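Local coordinates for uncharacterized protein gp49 (Pseudomonas phage YuA, PDB 3PES) that is of unknown function but folds as a small three-stranded antiparallel sheet with a C-terminal helix packed on one face, at residues A[17-22]-A[76-81]. Sequence-based numbering, arbitrary orientation.
Sequences CLIVVT and QAVFDR
The C-terminal helix 68-82 packs on one face of a three-stranded antiparallel sheet, and Val78 is where it meets Ile19 and Val21 of the middle strand. The contact is wholly apolar and buried, and no hydrogen bond crosses it. The two methyls of Val78 divide the work. CG1, anti to the backbone N (chi1 172°), meets Val21 tip to tip, with Val21 CG2 at 3.8 Å and Val21 CG1 at 4.1 Å. CG2 turns to Ile19, whose side chain lies at a slant to it, and touches Ile19 CG2 at 3.9 Å. Ile19 CG1 sits beside the backbone N (chi1 -59°), which puts CG2 anti to that N and within touch of Val78. The CA atoms of Val21 and Val78 are the nearest pair between the two segments, 7.3 Å apart. Val20, between the two strand residues, points away from the helix, in the usual alternation of a strand.

Phe8 and Trp49, from the two flanking strands, also touch both Ile19 and Val78, and Trp24 adds to the packing on Val78. From the same helix, Ile74 touches Ile19 and Met82 touches Val21. On the helix, Gln76 NE2 donates to Asp80 OD1 at 3.0 Å, one turn on. The acceptor lies in the amide plane of Gln76, but the donor comes in 45° out of the carboxylate plane. Such packing of alternate strand residues against a helix is characteristic of a two-layer alpha+beta arrangement, here one helix over an antiparallel sheet.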
# COMPACT_ATOMS: atom_id res chain seq x y z
N CYS A 17 0.93 0.98 -15.06
CA CYS A 17 2.04 1.56 -14.32
C CYS A 17 2.63 0.52 -13.40
O CYS A 17 2.16 -0.61 -13.35
CB CYS A 17 1.58 2.74 -13.49
SG CYS A 17 0.40 2.30 -12.18
N LEU A 18 3.66 0.94 -12.68
CA LEU A 18 4.23 0.17 -11.61
C LEU A 18 3.91 0.89 -10.32
O LEU A 18 4.01 2.12 -10.22
CB LEU A 18 5.74 0.09 -11.81
CG LEU A 18 6.57 -1.04 -11.25
CD1 LEU A 18 6.07 -2.39 -11.73
CD2 LEU A 18 7.98 -0.81 -11.74
N ILE A 19 3.52 0.12 -9.31
CA ILE A 19 3.42 0.65 -7.95
C ILE A 19 4.65 0.17 -7.20
O ILE A 19 4.94 -1.03 -7.16
CB ILE A 19 2.12 0.18 -7.24
CG1 ILE A 19 0.87 0.61 -8.04
CG2 ILE A 19 2.07 0.68 -5.78
CD1 ILE A 19 0.71 2.09 -8.32
N VAL A 20 5.40 1.10 -6.62
CA VAL A 20 6.57 0.76 -5.84
C VAL A 20 6.26 1.09 -4.38
O VAL A 20 5.80 2.20 -4.05
CB VAL A 20 7.81 1.53 -6.35
CG1 VAL A 20 8.98 1.45 -5.37
CG2 VAL A 20 8.20 0.99 -7.70
N VAL A 21 6.45 0.10 -3.52
CA VAL A 21 6.22 0.28 -2.10
C VAL A 21 7.54 0.67 -1.45
O VAL A 21 8.53 -0.08 -1.54
CB VAL A 21 5.68 -1.02 -1.47
CG1 VAL A 21 5.33 -0.80 -0.00
CG2 VAL A 21 4.45 -1.53 -2.23
N THR A 22 7.57 1.84 -0.81
CA THR A 22 8.81 2.39 -0.24
C THR A 22 8.91 2.22 1.27
O THR A 22 10.00 2.31 1.83
CB THR A 22 8.99 3.87 -0.59
OG1 THR A 22 7.90 4.61 -0.06
CG2 THR A 22 9.05 4.09 -2.11
N GLN A 76 -5.30 -0.52 -0.84
CA GLN A 76 -5.67 -1.90 -0.56
C GLN A 76 -4.87 -2.92 -1.36
O GLN A 76 -4.55 -3.99 -0.85
CB GLN A 76 -7.18 -2.10 -0.77
CG GLN A 76 -7.63 -3.50 -0.34
CD GLN A 76 -7.58 -3.67 1.15
OE1 GLN A 76 -8.11 -2.84 1.88
NE2 GLN A 76 -6.95 -4.75 1.63
N ALA A 77 -4.55 -2.59 -2.61
CA ALA A 77 -3.68 -3.42 -3.43
C ALA A 77 -2.30 -3.58 -2.79
O ALA A 77 -1.71 -4.67 -2.81
CB ALA A 77 -3.57 -2.82 -4.83
N VAL A 78 -1.77 -2.49 -2.22
CA VAL A 78 -0.50 -2.54 -1.51
C VAL A 78 -0.62 -3.41 -0.25
O VAL A 78 0.24 -4.24 0.00
CB VAL A 78 -0.00 -1.11 -1.19
CG1 VAL A 78 1.22 -1.13 -0.27
CG2 VAL A 78 0.32 -0.39 -2.49
N PHE A 79 -1.68 -3.22 0.53
CA PHE A 79 -1.89 -4.10 1.69
C PHE A 79 -1.91 -5.58 1.27
O PHE A 79 -1.23 -6.40 1.89
CB PHE A 79 -3.20 -3.71 2.38
CG PHE A 79 -3.50 -4.50 3.64
CD1 PHE A 79 -3.30 -3.95 4.90
CD2 PHE A 79 -4.00 -5.80 3.57
CE1 PHE A 79 -3.57 -4.69 6.06
CE2 PHE A 79 -4.29 -6.52 4.72
CZ PHE A 79 -4.08 -5.96 5.96
N ASP A 80 -2.65 -5.90 0.23
CA ASP A 80 -2.79 -7.29 -0.17
C ASP A 80 -1.44 -7.84 -0.65
O ASP A 80 -1.09 -8.96 -0.35
CB ASP A 80 -3.84 -7.43 -1.27
CG ASP A 80 -5.25 -7.15 -0.79
OD1 ASP A 80 -5.53 -7.14 0.43
OD2 ASP A 80 -6.10 -6.96 -1.68
N ARG A 81 -0.66 -7.03 -1.36
CA ARG A 81 0.67 -7.45 -1.80
C ARG A 81 1.60 -7.68 -0.60
O ARG A 81 2.30 -8.69 -0.54
CB ARG A 81 1.25 -6.41 -2.77
CG ARG A 81 2.71 -6.62 -3.13
CD ARG A 81 3.04 -8.00 -3.69
NE ARG A 81 4.49 -8.12 -3.89
CZ ARG A 81 5.36 -8.41 -2.93
NH1 ARG A 81 4.97 -8.62 -1.67
NH2 ARG A 81 6.64 -8.47 -3.21